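Local coordinates for protein probable tRNA pseudouridine synthase D (PDB 1Z2Z) that probably converts uridine 13 of transfer RNAs to pseudouridine, as a member of the TruD family of pseudouridine synthases, at residues Thr149-Lys154 with Lys395-Gly399; Tyr276-Ile281 with Val360-Val366; Thr338-Tyr344 with Lys382-Val388. The contacts are given in a common frame with arbitrary orientation. Numbering follows the deposited sequence.

In the fold
Following the chain from the N terminus, after most strands of the mixed eight-stranded sheet comes helix 146-163, whose residues 149-154 meet residues 395-399 in interaction 1. That contact closes a long excursion of 240 residues, with far more helix than strand, and joins the helix to the edge strand 398-400 of the sheet. Interactions 2 and 3 are both nested inside this excursion and cross each other along the chain: interaction 2 packs helix 263-287 against the end of helix 352-363, while residues 338-344 pair with 382-388 in interaction 3. The two touch, with centres 12 Å apart, through Tyr278, Ile277 and Ile281 against Glu387, Pro342 and Pro340. Interaction 1 lies apart, its centre 35 Å from each of the others.

Interaction 1 (Thr149-Lys154 with Lys395-Gly399); sequences TEALLK and KFEAG
Residues 149-154 form a turn and a half of helix 146-163, and residues 395-399 pass it as an extended segment that becomes strand 398-400. Glu150 lies opposite Ala398 (CA-CA 4.8 Å) and Leu153 opposite Phe396 (6.5 Å). Thr149 directs its CB toward the strand, leaving CG2 4.2 Å from Ala398 CB, while its OG1 bonds back to the carbonyl of Ser145. At Glu150 the Ala398 methyl sits against the backbone, CB being 3.4 Å from Glu150 CA. This is a helix laid on the edge of the mixed sheet, since residues 395-399 pair through their backbone with strand 408-417, and Leu153 also touches Ala410 of that strand. Leu153 (m, t) places CD1 3.5 Å from Ala398 CB and CB over the face of the Phe396 ring, 3.8 Å from its centroid, a CH-pi contact. Phe396 adopts chi1 p, which swings its ring along the helix so that CZ comes within 3.4 Å of Lys154 CA; the lysine's amino end leads away from the strand.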
# COMPACT_ATOMS: atom_id res chain seq x y z
N THR A 149 16.33 -21.78 -10.19
CA THR A 149 15.52 -20.84 -9.42
C THR A 149 16.29 -20.28 -8.21
O THR A 149 16.21 -19.09 -7.92
CB THR A 149 14.21 -21.52 -8.93
OG1 THR A 149 13.45 -21.95 -10.07
CG2 THR A 149 13.37 -20.56 -8.12
N GLU A 150 17.04 -21.14 -7.52
CA GLU A 150 17.82 -20.71 -6.36
C GLU A 150 18.83 -19.68 -6.81
O GLU A 150 19.05 -18.67 -6.13
CB GLU A 150 18.56 -21.90 -5.72
CG GLU A 150 19.36 -21.55 -4.47
CD GLU A 150 19.68 -22.75 -3.59
OE1 GLU A 150 18.74 -23.36 -3.02
OE2 GLU A 150 20.88 -23.10 -3.46
N ALA A 151 19.45 -19.93 -7.96
CA ALA A 151 20.44 -19.03 -8.52
C ALA A 151 19.73 -17.76 -8.99
O ALA A 151 20.28 -16.66 -8.90
CB ALA A 151 21.16 -19.70 -9.68
N LEU A 152 18.51 -17.91 -9.49
CA LEU A 152 17.75 -16.77 -9.96
C LEU A 152 17.39 -15.90 -8.76
O LEU A 152 17.30 -14.68 -8.86
CB LEU A 152 16.47 -17.25 -10.67
CG LEU A 152 15.82 -16.35 -11.73
CD1 LEU A 152 14.68 -17.11 -12.40
CD2 LEU A 152 15.30 -15.06 -11.12
N LEU A 153 17.20 -16.55 -7.61
CA LEU A 153 16.85 -15.86 -6.37
C LEU A 153 18.04 -15.10 -5.80
O LEU A 153 17.91 -13.96 -5.36
CB LEU A 153 16.35 -16.87 -5.33
CG LEU A 153 14.94 -17.45 -5.49
CD1 LEU A 153 14.78 -18.66 -4.60
CD2 LEU A 153 13.90 -16.38 -5.15
N LYS A 154 19.21 -15.75 -5.80
CA LYS A 154 20.42 -15.14 -5.27
C LYS A 154 20.79 -13.87 -6.01
O LYS A 154 21.27 -12.91 -5.41
CB LYS A 154 21.58 -16.14 -5.32
CG LYS A 154 22.85 -15.66 -4.59
CD LYS A 154 23.75 -14.80 -5.49
CE LYS A 154 24.70 -13.92 -4.67
NZ LYS A 154 23.98 -12.81 -3.97
N LYS A 395 15.48 -13.25 2.65
CA LYS A 395 16.22 -14.50 2.74
C LYS A 395 15.45 -15.55 1.92
O LYS A 395 14.42 -16.04 2.36
CB LYS A 395 16.33 -14.94 4.20
CG LYS A 395 17.09 -13.96 5.09
CD LYS A 395 16.93 -14.26 6.59
CE LYS A 395 15.54 -13.87 7.11
NZ LYS A 395 15.35 -14.10 8.58
N PHE A 396 15.96 -15.87 0.74
CA PHE A 396 15.31 -16.83 -0.15
C PHE A 396 15.63 -18.29 0.17
O PHE A 396 16.57 -18.59 0.91
CB PHE A 396 15.65 -16.52 -1.61
CG PHE A 396 17.11 -16.65 -1.92
CD1 PHE A 396 17.65 -17.88 -2.28
CD2 PHE A 396 17.96 -15.55 -1.79
CE1 PHE A 396 19.02 -18.02 -2.51
CE2 PHE A 396 19.32 -15.68 -2.02
CZ PHE A 396 19.86 -16.91 -2.38
N GLU A 397 14.84 -19.18 -0.41
CA GLU A 397 14.96 -20.62 -0.23
C GLU A 397 14.23 -21.26 -1.41
O GLU A 397 13.01 -21.18 -1.51
CB GLU A 397 14.28 -21.01 1.09
CG GLU A 397 14.18 -22.51 1.38
CD GLU A 397 15.47 -23.10 1.91
OE1 GLU A 397 16.04 -22.51 2.86
OE2 GLU A 397 15.90 -24.15 1.40
N ALA A 398 14.99 -21.87 -2.32
CA ALA A 398 14.38 -22.50 -3.49
C ALA A 398 14.27 -24.00 -3.31
O ALA A 398 14.79 -24.57 -2.35
CB ALA A 398 15.19 -22.18 -4.74
N GLY A 399 13.60 -24.63 -4.26
CA GLY A 399 13.43 -26.06 -4.19
C GLY A 399 12.32 -26.54 -5.09
O GLY A 399 11.77 -25.78 -5.90

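Interaction 2 (Tyr276-Ile281 with Val360-Val366); sequences YIYNII and VLKELGV
Two helical segments pack through aliphatic side chains with no hydrogen bond between them: residues 276-281, within helix 263-287, and residues 360-366, the last turn of helix 352-363 and the turn that follows. Their backbones come closest at Val360 and Ile281 (CA-CA 6.1 Å). Val360 (t) points its CB at the partner helix and fits between two isoleucines, CG1 3.6 Å from Ile280 CG2 and CG2 3.6 Å from Ile281 CG1. Leu361 (m, t) brings CD2 to 4.0 Å from Ile277 CG2. Glu363 lies at the margin, its carboxylate paired with Arg284 one turn further along the opposing helix. Leu364 has an off-rotamer chi1 of -122° and drives CD2 into a pocket formed by Ile280 CD1 (3.5 Å), Ile277 CG1 (3.7 Å) and Tyr276 CE2 (3.9 Å). Gly365, with phi/psi of 60/29°, then ends the helix in a Schellman motif: Val366 N bonds Leu361 O (2.8 Å) and Gly365 N bonds Lys362 O (2.8 Å). The reversal turns Val366 back to the interface, where CG2 is 4.0 Å from Ile277 CD1. The C-terminal end of helix 352-363 thus covers one side of helix 263-287 at residues 276-281, while Tyr278 points away from it and packs on Phe170 and the loop residue Ala339.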
# COMPACT_ATOMS: atom_id res chain seq x y z
N TYR A 276 0.97 8.79 -8.08
CA TYR A 276 1.20 8.45 -9.47
C TYR A 276 2.49 9.11 -9.95
O TYR A 276 3.43 8.44 -10.39
CB TYR A 276 0.04 8.96 -10.31
CG TYR A 276 0.27 8.87 -11.78
CD1 TYR A 276 0.31 7.64 -12.44
CD2 TYR A 276 0.40 10.03 -12.55
CE1 TYR A 276 0.48 7.58 -13.82
CE2 TYR A 276 0.58 9.97 -13.92
CZ TYR A 276 0.61 8.75 -14.55
OH TYR A 276 0.77 8.72 -15.92
N ILE A 277 2.52 10.44 -9.86
CA ILE A 277 3.67 11.21 -10.29
C ILE A 277 4.92 10.73 -9.56
O ILE A 277 6.00 10.60 -10.14
CB ILE A 277 3.43 12.71 -10.02
CG1 ILE A 277 2.28 13.19 -10.92
CG2 ILE A 277 4.72 13.49 -10.24
CD1 ILE A 277 1.64 14.53 -10.54
N TYR A 278 4.76 10.43 -8.28
CA TYR A 278 5.87 9.95 -7.50
C TYR A 278 6.46 8.65 -8.08
O TYR A 278 7.68 8.46 -8.11
CB TYR A 278 5.43 9.78 -6.05
CG TYR A 278 6.37 8.94 -5.24
CD1 TYR A 278 6.34 7.56 -5.32
CD2 TYR A 278 7.31 9.52 -4.41
CE1 TYR A 278 7.21 6.78 -4.59
CE2 TYR A 278 8.18 8.75 -3.66
CZ TYR A 278 8.12 7.38 -3.75
OH TYR A 278 8.96 6.61 -2.99
N ASN A 279 5.60 7.75 -8.56
CA ASN A 279 6.07 6.48 -9.14
C ASN A 279 6.91 6.75 -10.37
O ASN A 279 8.04 6.27 -10.49
CB ASN A 279 4.88 5.60 -9.54
CG ASN A 279 4.29 4.86 -8.37
OD1 ASN A 279 3.07 4.69 -8.28
ND2 ASN A 279 5.14 4.39 -7.46
N ILE A 280 6.35 7.50 -11.30
CA ILE A 280 7.06 7.84 -12.52
C ILE A 280 8.45 8.33 -12.16
O ILE A 280 9.45 7.76 -12.61
CB ILE A 280 6.32 8.95 -13.27
CG1 ILE A 280 4.86 8.55 -13.44
CG2 ILE A 280 6.96 9.18 -14.61
CD1 ILE A 280 4.04 9.56 -14.15
N ILE A 281 8.50 9.37 -11.32
CA ILE A 281 9.76 9.96 -10.88
C ILE A 281 10.76 8.93 -10.37
O ILE A 281 11.93 8.95 -10.75
CB ILE A 281 9.53 11.01 -9.78
CG1 ILE A 281 8.87 12.25 -10.38
CG2 ILE A 281 10.85 11.36 -9.09
CD1 ILE A 281 8.34 13.24 -9.36
N VAL A 360 9.70 15.06 -15.18
CA VAL A 360 8.48 14.27 -15.07
C VAL A 360 7.29 15.22 -15.04
O VAL A 360 6.24 14.95 -15.62
CB VAL A 360 8.47 13.39 -13.80
CG1 VAL A 360 7.13 12.69 -13.66
CG2 VAL A 360 9.58 12.36 -13.87
N LEU A 361 7.46 16.34 -14.35
CA LEU A 361 6.40 17.33 -14.26
C LEU A 361 6.22 17.98 -15.62
O LEU A 361 5.12 18.42 -15.95
CB LEU A 361 6.76 18.39 -13.24
CG LEU A 361 7.38 17.82 -11.96
CD1 LEU A 361 7.89 18.97 -11.10
CD2 LEU A 361 6.38 16.97 -11.21
N LYS A 362 7.29 18.01 -16.40
CA LYS A 362 7.26 18.63 -17.72
C LYS A 362 6.44 17.83 -18.72
O LYS A 362 5.42 18.32 -19.22
CB LYS A 362 8.69 18.81 -18.24
CG LYS A 362 8.81 19.75 -19.44
CD LYS A 362 10.26 19.90 -19.87
CE LYS A 362 10.41 20.84 -21.05
NZ LYS A 362 11.84 20.93 -21.48
N GLU A 363 6.87 16.61 -19.02
CA GLU A 363 6.16 15.77 -19.98
C GLU A 363 4.72 15.53 -19.54
O GLU A 363 3.81 15.42 -20.36
CB GLU A 363 6.86 14.41 -20.15
CG GLU A 363 6.84 13.51 -18.93
CD GLU A 363 7.34 12.09 -19.22
OE1 GLU A 363 7.52 11.30 -18.27
OE2 GLU A 363 7.54 11.77 -20.41
N LEU A 364 4.52 15.47 -18.23
CA LEU A 364 3.19 15.23 -17.69
C LEU A 364 2.34 16.50 -17.72
O LEU A 364 1.15 16.46 -17.43
CB LEU A 364 3.31 14.70 -16.26
CG LEU A 364 2.67 13.34 -15.98
CD1 LEU A 364 3.13 12.30 -17.00
CD2 LEU A 364 3.05 12.91 -14.57
N GLY A 365 2.97 17.61 -18.09
CA GLY A 365 2.26 18.87 -18.16
C GLY A 365 1.68 19.27 -16.82
O GLY A 365 0.66 19.95 -16.76
N VAL A 366 2.33 18.83 -15.75
CA VAL A 366 1.89 19.13 -14.39
C VAL A 366 2.24 20.56 -14.02
O VAL A 366 3.28 21.08 -14.44
CB VAL A 366 2.57 18.22 -13.36
CG1 VAL A 366 1.99 18.48 -11.98
CG2 VAL A 366 2.40 16.78 -13.77

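Interaction 3 (Thr338-Tyr344 with Lys382-Val388); sequences TAPLPGY and KGTRREV
Three well-formed backbone hydrogen bonds join two extended segments that run nearly antiparallel, their end-to-end directions 165° apart. Leu341 and Thr384 form a hydrogen-bonded pair (CA-CA 5.0 Å), with Leu341 N to Thr384 O at 2.9 Å and Thr384 N to Leu341 O at 3.0 Å; Ala339 N donates to Arg386 O at 2.9 Å. A weak bond from Tyr344 N to Lys382 O (2.6 Å) follows beyond. Among the side chains, Arg385 NH2 donates to Thr338 OG1 (3.0 Å), although the position of that hydroxyl is less certain, while NH1 forms a salt bridge with Glu357 of helix 352-363. The pairing consists of two isolated beta bridges, Thr338 with Glu387 (CA-CA 4.1 Å) and Leu341 with Thr384, and it ties the loop after strand 336-337 to the one leading into strand 389-391. Gly343 and Gly383 approach to 3.6 Å between CA atoms, where a CB on either would clash with the facing backbone. The Arg385 guanidinium lies with one face over Pro340 CD. Leu341 extends CD1 to 3.6 Å from Thr384 CG2 and 3.5 Å from Arg386 CG. At one end Val388 CG2 rests 3.5 Å from Ala339 CB; at the other, Lys382 CB sits over the Tyr344 ring face, 3.3 Å from its centroid, in a CH-pi contact. Ala339, Pro340, Leu341 and Val388 also touch helix 263-287.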
# COMPACT_ATOMS: atom_id res chain seq x y z
N THR A 338 14.96 11.14 -0.90
CA THR A 338 13.52 11.21 -1.04
C THR A 338 13.14 11.68 -2.44
O THR A 338 13.97 12.19 -3.18
CB THR A 338 12.90 12.18 -0.02
OG1 THR A 338 13.13 13.53 -0.44
CG2 THR A 338 13.55 11.98 1.34
N ALA A 339 11.87 11.48 -2.78
CA ALA A 339 11.34 11.87 -4.08
C ALA A 339 10.16 12.77 -3.79
O ALA A 339 9.52 12.65 -2.76
CB ALA A 339 10.90 10.65 -4.86
N PRO A 340 9.82 13.66 -4.72
CA PRO A 340 8.71 14.58 -4.53
C PRO A 340 7.30 14.08 -4.75
O PRO A 340 7.02 13.31 -5.67
CB PRO A 340 9.03 15.71 -5.48
CG PRO A 340 9.62 14.98 -6.64
CD PRO A 340 10.55 13.97 -5.96
N LEU A 341 6.40 14.52 -3.89
CA LEU A 341 4.99 14.20 -4.02
C LEU A 341 4.40 15.59 -4.29
O LEU A 341 3.86 16.24 -3.40
CB LEU A 341 4.44 13.58 -2.73
CG LEU A 341 4.37 12.05 -2.67
CD1 LEU A 341 4.15 11.56 -1.25
CD2 LEU A 341 3.24 11.57 -3.54
N PRO A 342 4.53 16.06 -5.53
CA PRO A 342 4.06 17.36 -6.03
C PRO A 342 2.81 17.97 -5.37
O PRO A 342 1.83 17.28 -5.12
CB PRO A 342 3.86 17.11 -7.53
CG PRO A 342 3.78 15.58 -7.64
CD PRO A 342 4.83 15.17 -6.66
N GLY A 343 2.89 19.28 -5.10
CA GLY A 343 1.80 20.03 -4.49
C GLY A 343 1.99 21.49 -4.83
O GLY A 343 2.20 21.83 -5.99
N TYR A 344 1.92 22.38 -3.84
CA TYR A 344 2.14 23.79 -4.13
C TYR A 344 3.17 24.35 -3.17
O TYR A 344 3.37 25.56 -3.09
CB TYR A 344 0.82 24.57 -4.03
CG TYR A 344 0.25 24.69 -2.63
CD1 TYR A 344 0.93 25.41 -1.64
CD2 TYR A 344 -0.98 24.14 -2.31
CE1 TYR A 344 0.39 25.57 -0.37
CE2 TYR A 344 -1.53 24.30 -1.04
CZ TYR A 344 -0.84 25.02 -0.08
OH TYR A 344 -1.39 25.22 1.17
N LYS A 382 -0.41 20.78 -0.63
CA LYS A 382 0.79 21.53 -0.93
C LYS A 382 1.94 20.62 -1.31
O LYS A 382 2.97 21.09 -1.79
CB LYS A 382 1.18 22.42 0.26
CG LYS A 382 0.98 21.81 1.66
CD LYS A 382 2.08 20.83 2.07
CE LYS A 382 1.90 20.38 3.52
NZ LYS A 382 2.88 19.34 3.96
N GLY A 383 1.77 19.32 -1.10
CA GLY A 383 2.82 18.37 -1.45
C GLY A 383 3.61 17.85 -0.26
O GLY A 383 3.55 18.43 0.82
N THR A 384 4.35 16.77 -0.47
CA THR A 384 5.17 16.17 0.57
C THR A 384 6.40 15.55 -0.08
O THR A 384 6.59 15.70 -1.29
CB THR A 384 4.38 15.08 1.34
OG1 THR A 384 5.26 14.02 1.75
CG2 THR A 384 3.25 14.53 0.48
N ARG A 385 7.24 14.88 0.70
CA ARG A 385 8.44 14.27 0.14
C ARG A 385 8.71 12.89 0.76
O ARG A 385 9.45 12.78 1.74
CB ARG A 385 9.64 15.21 0.34
CG ARG A 385 10.75 15.05 -0.69
CD ARG A 385 11.60 16.33 -0.83
NE ARG A 385 11.65 16.79 -2.22
CZ ARG A 385 12.43 16.27 -3.16
NH1 ARG A 385 12.39 16.75 -4.40
NH2 ARG A 385 13.27 15.29 -2.87
N ARG A 386 8.11 11.86 0.17
CA ARG A 386 8.26 10.48 0.64
C ARG A 386 9.61 9.90 0.28
O ARG A 386 10.20 10.26 -0.73
CB ARG A 386 7.17 9.58 0.03
CG ARG A 386 5.89 9.44 0.85
CD ARG A 386 6.05 8.50 2.07
NE ARG A 386 4.78 7.85 2.43
CZ ARG A 386 4.63 6.94 3.40
NH1 ARG A 386 5.67 6.57 4.14
NH2 ARG A 386 3.43 6.40 3.62
N GLU A 387 10.09 8.98 1.11
CA GLU A 387 11.37 8.34 0.86
C GLU A 387 11.30 7.59 -0.46
O GLU A 387 10.23 7.51 -1.09
CB GLU A 387 11.71 7.35 1.98
CG GLU A 387 10.68 6.25 2.19
CD GLU A 387 9.48 6.71 3.01
OE1 GLU A 387 9.68 7.10 4.18
OE2 GLU A 387 8.34 6.66 2.49
N VAL A 388 12.42 7.03 -0.89
CA VAL A 388 12.50 6.33 -2.16
C VAL A 388 12.77 4.83 -2.05
O VAL A 388 12.14 4.04 -2.74
CB VAL A 388 13.59 6.97 -3.05
CG1 VAL A 388 13.75 6.18 -4.32
CG2 VAL A 388 13.19 8.38 -3.38